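Local coordinates for protein sulfate adenylyltransferase, adenylylsulfate kinase (Thiobacillus denitrificans, PDB 3CR8) that probably phosphorylates adenosine 5'-phosphosulfate with ATP to make 3'-phosphoadenylyl sulfate, as a hexameric two-domain APS kinase, at residues 195-200 and 230-235. Residues are numbered along the deposited sequence; the frame is centred on the assembly and turned at random.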
# COMPACT_ATOMS: atom_id res chain seq x y z
N LEU A 195 -32.44 -15.21 -1.20
CA LEU A 195 -32.96 -14.14 -2.03
C LEU A 195 -32.90 -12.79 -1.28
O LEU A 195 -33.58 -12.57 -0.27
CB LEU A 195 -34.39 -14.46 -2.49
CG LEU A 195 -35.08 -13.32 -3.25
CD1 LEU A 195 -34.36 -13.08 -4.57
CD2 LEU A 195 -36.53 -13.58 -3.49
N LEU A 196 -32.06 -11.89 -1.76
CA LEU A 196 -32.03 -10.53 -1.22
C LEU A 196 -33.08 -9.76 -1.99
O LEU A 196 -32.96 -9.58 -3.22
CB LEU A 196 -30.65 -9.92 -1.42
CG LEU A 196 -29.52 -10.73 -0.78
CD1 LEU A 196 -28.16 -10.22 -1.19
CD2 LEU A 196 -29.67 -10.70 0.74
N HIS A 197 -34.10 -9.34 -1.25
CA HIS A 197 -35.33 -8.81 -1.87
C HIS A 197 -35.67 -7.47 -1.25
O HIS A 197 -36.66 -7.36 -0.57
CB HIS A 197 -36.45 -9.82 -1.59
CG HIS A 197 -37.44 -9.97 -2.71
ND1 HIS A 197 -37.18 -9.59 -4.00
CD2 HIS A 197 -38.69 -10.51 -2.72
CE1 HIS A 197 -38.23 -9.87 -4.76
NE2 HIS A 197 -39.16 -10.43 -4.01
N PRO A 198 -34.85 -6.44 -1.48
CA PRO A 198 -35.06 -5.14 -0.81
C PRO A 198 -36.33 -4.40 -1.26
O PRO A 198 -36.55 -4.26 -2.48
CB PRO A 198 -33.84 -4.32 -1.23
CG PRO A 198 -32.90 -5.25 -1.87
CD PRO A 198 -33.71 -6.39 -2.41
N GLN A 199 -37.13 -3.92 -0.31
CA GLN A 199 -38.30 -3.12 -0.67
C GLN A 199 -37.91 -1.83 -1.41
O GLN A 199 -37.04 -1.08 -0.98
CB GLN A 199 -39.16 -2.85 0.56
CG GLN A 199 -40.27 -3.85 0.69
CD GLN A 199 -40.43 -4.38 2.10
OE1 GLN A 199 -39.84 -3.85 3.05
NE2 GLN A 199 -41.23 -5.43 2.25
N VAL A 200 -38.54 -1.59 -2.55
CA VAL A 200 -38.01 -0.56 -3.42
C VAL A 200 -38.98 0.55 -3.91
O VAL A 200 -38.62 1.40 -4.73
CB VAL A 200 -37.41 -1.20 -4.68
CG1 VAL A 200 -37.77 -0.41 -5.93
CG2 VAL A 200 -35.92 -1.34 -4.52
N GLN A 230 -29.41 -14.66 -4.71
CA GLN A 230 -30.03 -13.89 -5.79
C GLN A 230 -30.42 -12.54 -5.30
O GLN A 230 -30.88 -12.42 -4.15
CB GLN A 230 -31.32 -14.57 -6.27
CG GLN A 230 -31.15 -15.26 -7.61
CD GLN A 230 -30.90 -14.26 -8.72
OE1 GLN A 230 -30.23 -14.55 -9.71
NE2 GLN A 230 -31.41 -13.06 -8.53
N LEU A 231 -30.25 -11.52 -6.15
CA LEU A 231 -30.73 -10.16 -5.82
C LEU A 231 -31.90 -9.78 -6.73
O LEU A 231 -31.87 -10.03 -7.93
CB LEU A 231 -29.62 -9.11 -5.90
CG LEU A 231 -30.03 -7.65 -5.72
CD1 LEU A 231 -30.42 -7.31 -4.30
CD2 LEU A 231 -28.90 -6.74 -6.17
N SER A 232 -32.94 -9.21 -6.17
CA SER A 232 -34.07 -8.83 -6.98
C SER A 232 -34.79 -7.73 -6.25
O SER A 232 -34.63 -7.60 -5.06
CB SER A 232 -34.98 -10.02 -7.21
OG SER A 232 -35.69 -9.85 -8.41
N LEU A 233 -35.57 -6.92 -6.95
CA LEU A 233 -36.29 -5.83 -6.29
C LEU A 233 -37.74 -6.18 -6.05
O LEU A 233 -38.37 -6.88 -6.85
CB LEU A 233 -36.16 -4.52 -7.06
CG LEU A 233 -34.70 -4.23 -7.40
CD1 LEU A 233 -34.58 -3.04 -8.32
CD2 LEU A 233 -33.91 -4.02 -6.12
N LEU A 234 -38.25 -5.70 -4.93
CA LEU A 234 -39.62 -5.92 -4.50
C LEU A 234 -40.35 -4.59 -4.48
O LEU A 234 -40.20 -3.79 -3.55
CB LEU A 234 -39.59 -6.49 -3.08
CG LEU A 234 -40.83 -7.11 -2.43
CD1 LEU A 234 -40.94 -6.53 -1.07
CD2 LEU A 234 -42.08 -6.77 -3.19
N PRO A 235 -41.18 -4.34 -5.50
CA PRO A 235 -41.78 -3.03 -5.73
C PRO A 235 -42.92 -2.79 -4.78
O PRO A 235 -43.99 -3.32 -5.01
CB PRO A 235 -42.34 -3.14 -7.16
CG PRO A 235 -42.02 -4.55 -7.63
CD PRO A 235 -41.73 -5.35 -6.40
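Two neighbouring parallel strands leave their sheet together here, and the backbone ladder carries on into the loops. Leu196 sits between two partners: its N gives a hydrogen bond to Gln230 O at 2.7 Å, and its O takes one from Ser232 N at 3.0 Å, both nearly along the C=O axis. At the next rung Pro198 has no N-H to offer, and Ser232 O is met instead by the side chain of His197, whose ND1 makes a weak but fairly straight bond of 3.4 Å. The ladder then resumes, weakly from Leu234 N to Pro198 O and more firmly from Val200 N to Leu234 O (2.9 Å), this donor lying above the carbonyl plane. Ser232 OG turns elsewhere, to Leu147 O.

The imidazole is sandwiched between two leucines, which helps to fix its rotation: Leu234 CB stands 3.9 Å from the centroid of the His197 ring, a CH-pi contact almost on the normal, while Leu195 CD2 covers the opposite face. An alanine at His197 would take away ND1 and the ring, and Ser232 O would probably be less well satisfied and Leu234 CB and Leu195 CD2 less firmly packed. On the side of helix 210-220, Val200 CG2 packs against Leu233 CD2 at 3.7 Å, near Val214. Strand 193-196, that helix and strand 229-231 form a beta-alpha-beta crossover at the edge of the 3-2-1-4-5 parallel sheet, the Rossmann-like fold of ATP-sulfurylase domains.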